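Local coordinates for protein Avidin/streptavidin (Shewanella denitrificans, PDB 3SZI) that probably binds biotin, as a dimeric member of the avidin family of eight-stranded antiparallel beta-barrels, at residues 15-20 with 113-118. Sequence-based numbering, arbitrary orientation.
Sequences NQDGST and GQDVFS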
ATOM      1  N   ASN A  15      14.893   8.310   4.488  1.00 11.80           N
ATOM      2  CA  ASN A  15      15.177   8.349   3.053  1.00 11.54           C
ATOM      3  C   ASN A  15      16.022   9.563   2.681  1.00 12.15           C
ATOM      4  O   ASN A  15      16.495  10.300   3.558  1.00 12.64           O
ATOM      5  CB  ASN A  15      13.898   8.217   2.213  1.00 12.30           C
ATOM      6  CG  ASN A  15      13.010   9.470   2.266  1.00 12.04           C
ATOM      7  OD1 ASN A  15      13.459  10.543   2.686  1.00 12.28           O
ATOM      8  ND2 ASN A  15      11.742   9.328   1.851  1.00 14.00           N
ATOM      9  N   GLN A  16      16.256   9.708   1.385  1.00 12.41           N
ATOM     10  CA  GLN A  16      17.122  10.751   0.876  1.00 13.99           C
ATOM     11  C   GLN A  16      16.630  12.167   1.160  1.00 14.61           C
ATOM     12  O   GLN A  16      17.429  13.115   1.050  1.00 15.43           O
ATOM     13  CB  GLN A  16      17.309  10.569  -0.636  1.00 14.69           C
ATOM     14  CG  GLN A  16      16.063  10.853  -1.464  1.00 16.15           C
ATOM     15  CD  GLN A  16      14.974   9.758  -1.420  1.00 15.85           C
ATOM     16  OE1 GLN A  16      15.226   8.594  -1.101  1.00 14.52           O
ATOM     17  NE2 GLN A  16      13.754  10.146  -1.754  1.00 18.44           N
ATOM     18  N   ASP A  17      15.341  12.307   1.495  1.00 14.29           N
ATOM     19  CA  ASP A  17      14.763  13.624   1.818  1.00 15.45           C
ATOM     20  C   ASP A  17      14.796  13.877   3.318  1.00 15.56           C
ATOM     21  O   ASP A  17      14.383  14.936   3.777  1.00 16.31           O
ATOM     22  CB  ASP A  17      13.311  13.693   1.360  1.00 16.61           C
ATOM     23  CG  ASP A  17      13.136  13.471  -0.124  1.00 19.95           C
ATOM     24  OD1 ASP A  17      13.941  14.021  -0.909  1.00 23.76           O
ATOM     25  OD2 ASP A  17      12.166  12.783  -0.521  1.00 22.48           O
ATOM     26  N   GLY A  18      15.214  12.889   4.090  1.00 14.49           N
ATOM     27  CA  GLY A  18      15.164  13.027   5.545  1.00 14.22           C
ATOM     28  C   GLY A  18      13.843  12.607   6.154  1.00 13.74           C
ATOM     29  O   GLY A  18      13.637  12.808   7.339  1.00 15.06           O
ATOM     30  N   SER A  19      12.955  12.023   5.351  1.00 13.46           N
ATOM     31  CA  SER A  19      11.665  11.534   5.839  1.00 12.59           C
ATOM     32  C   SER A  19      11.868  10.199   6.516  1.00 11.63           C
ATOM     33  O   SER A  19      12.721   9.433   6.097  1.00 11.75           O
ATOM     34  CB  SER A  19      10.687  11.368   4.681  1.00 12.81           C
ATOM     35  OG  SER A  19      10.533  12.595   3.985  1.00 13.09           O
ATOM     36  N   THR A  20      11.072   9.907   7.551  1.00 11.13           N
ATOM     37  CA  THR A  20      11.305   8.689   8.297  1.00 11.43           C
ATOM     38  C   THR A  20      10.041   7.847   8.445  1.00 10.03           C
ATOM     39  O   THR A  20       8.967   8.363   8.764  1.00 11.20           O
ATOM     40  CB  THR A  20      11.834   9.031   9.732  1.00 11.69           C
ATOM     41  OG1 THR A  20      12.980   9.890   9.616  1.00 14.33           O
ATOM     42  CG2 THR A  20      12.223   7.775  10.540  1.00 12.48           C
ATOM     43  N   GLY A 113       7.279   7.507  -7.901  1.00 17.84           N
ATOM     44  CA  GLY A 113       8.622   7.917  -7.602  1.00 16.84           C
ATOM     45  C   GLY A 113       9.344   6.794  -6.888  1.00 16.08           C
ATOM     46  O   GLY A 113       8.797   5.703  -6.675  1.00 15.61           O
ATOM     47  N   GLN A 114      10.571   7.089  -6.503  1.00 16.64           N
ATOM     48  CA  GLN A 114      11.398   6.111  -5.841  0.50 15.39           C
ATOM     49  C   GLN A 114      12.020   6.696  -4.582  1.00 15.83           C
ATOM     50  O   GLN A 114      12.540   7.811  -4.593  1.00 16.93           O
ATOM     51  CB  GLN A 114      12.467   5.643  -6.801  0.50 15.40           C
ATOM     52  CG  GLN A 114      13.514   4.793  -6.171  0.50 13.03           C
ATOM     53  CD  GLN A 114      14.693   4.620  -7.090  0.50 14.22           C
ATOM     54  OE1 GLN A 114      14.996   5.503  -7.903  0.50 17.46           O
ATOM     55  NE2 GLN A 114      15.359   3.482  -6.987  0.50 13.76           N
ATOM     56  N   ASP A 115      11.936   5.931  -3.483  1.00 14.45           N
ATOM     57  CA  ASP A 115      12.586   6.305  -2.221  1.00 13.46           C
ATOM     58  C   ASP A 115      13.477   5.150  -1.784  1.00 13.05           C
ATOM     59  O   ASP A 115      13.078   4.001  -1.856  1.00 13.12           O
ATOM     60  CB  ASP A 115      11.561   6.489  -1.091  1.00 12.56           C
ATOM     61  CG  ASP A 115      10.836   7.830  -1.127  1.00 14.25           C
ATOM     62  OD1 ASP A 115      11.236   8.746  -1.873  1.00 16.56           O
ATOM     63  OD2 ASP A 115       9.833   7.948  -0.405  1.00 13.66           O
ATOM     64  N   VAL A 116      14.671   5.465  -1.316  1.00 12.52           N
ATOM     65  CA  VAL A 116      15.507   4.453  -0.655  1.00 11.98           C
ATOM     66  C   VAL A 116      15.724   4.904   0.771  1.00 11.20           C
ATOM     67  O   VAL A 116      15.988   6.084   1.012  1.00 10.99           O
ATOM     68  CB  VAL A 116      16.841   4.269  -1.377  1.00 12.29           C
ATOM     69  CG1 VAL A 116      17.741   3.214  -0.649  1.00 12.50           C
ATOM     70  CG2 VAL A 116      16.567   3.838  -2.816  1.00 13.52           C
ATOM     71  N   PHE A 117      15.594   3.965   1.711  1.00 10.95           N
ATOM     72  CA  PHE A 117      15.682   4.279   3.130  1.00 11.41           C
ATOM     73  C   PHE A 117      16.853   3.543   3.762  1.00 11.95           C
ATOM     74  O   PHE A 117      17.099   2.369   3.436  1.00 13.87           O
ATOM     75  CB  PHE A 117      14.409   3.808   3.882  1.00 11.09           C
ATOM     76  CG  PHE A 117      13.131   4.485   3.449  1.00 10.56           C
ATOM     77  CD1 PHE A 117      12.452   4.087   2.299  1.00 12.10           C
ATOM     78  CD2 PHE A 117      12.591   5.507   4.217  1.00 11.59           C
ATOM     79  CE1 PHE A 117      11.242   4.730   1.923  1.00 11.43           C
ATOM     80  CE2 PHE A 117      11.392   6.125   3.862  1.00 12.86           C
ATOM     81  CZ  PHE A 117      10.733   5.747   2.712  1.00 11.50           C
ATOM     82  N   SER A 118      17.555   4.220   4.672  1.00 12.55           N
ATOM     83  CA  SER A 118      18.606   3.590   5.469  0.50 12.45           C
ATOM     84  C   SER A 118      18.141   3.414   6.906  1.00 12.54           C
ATOM     85  O   SER A 118      17.345   4.199   7.404  1.00 12.90           O
ATOM     86  CB  SER A 118      19.880   4.440   5.472  0.50 13.55           C
ATOM     87  OG  SER A 118      20.910   3.802   6.211  0.50 16.81           O
TER
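Asp115, on the last strand of the avidin beta-barrel, takes a hydrogen bond from the side-chain amide of Gln16, in the turn that links the first two strands where the barrel closes. Gln16 NE2 meets Asp115 OD1 at 2.9 Å, lying above the carboxylate plane, while the oxygen sits in the plane of the amide. The other carboxylate oxygen, OD2, accepts from Trp80 NE1. Val116 N donates to Gln16 OE1 (3.2 Å), in the plane of that carbonyl, so one amide holds both a side chain and the backbone of the strand, a bend at chi2 (-75°) turning it toward them. The carbonyl O of Val116 then receives a CA-H...O contact from Asn15 CA. Phe117 closes the contact, with Asn15 CB over one face of its ring, 3.8 Å from the centroid. With chi1 at 72°, the amide of Asn15 turns into its own loop; an alanine here would probably leave the backbone N-H groups of Asp17 and Ser19 without their acceptor and the turn less firmly held. Asn15 OD1 accepts from Asp17 N (2.8 Å), which makes an Asx turn, and from Ser19 N (3.1 Å), the two arriving from opposite faces of its amide plane.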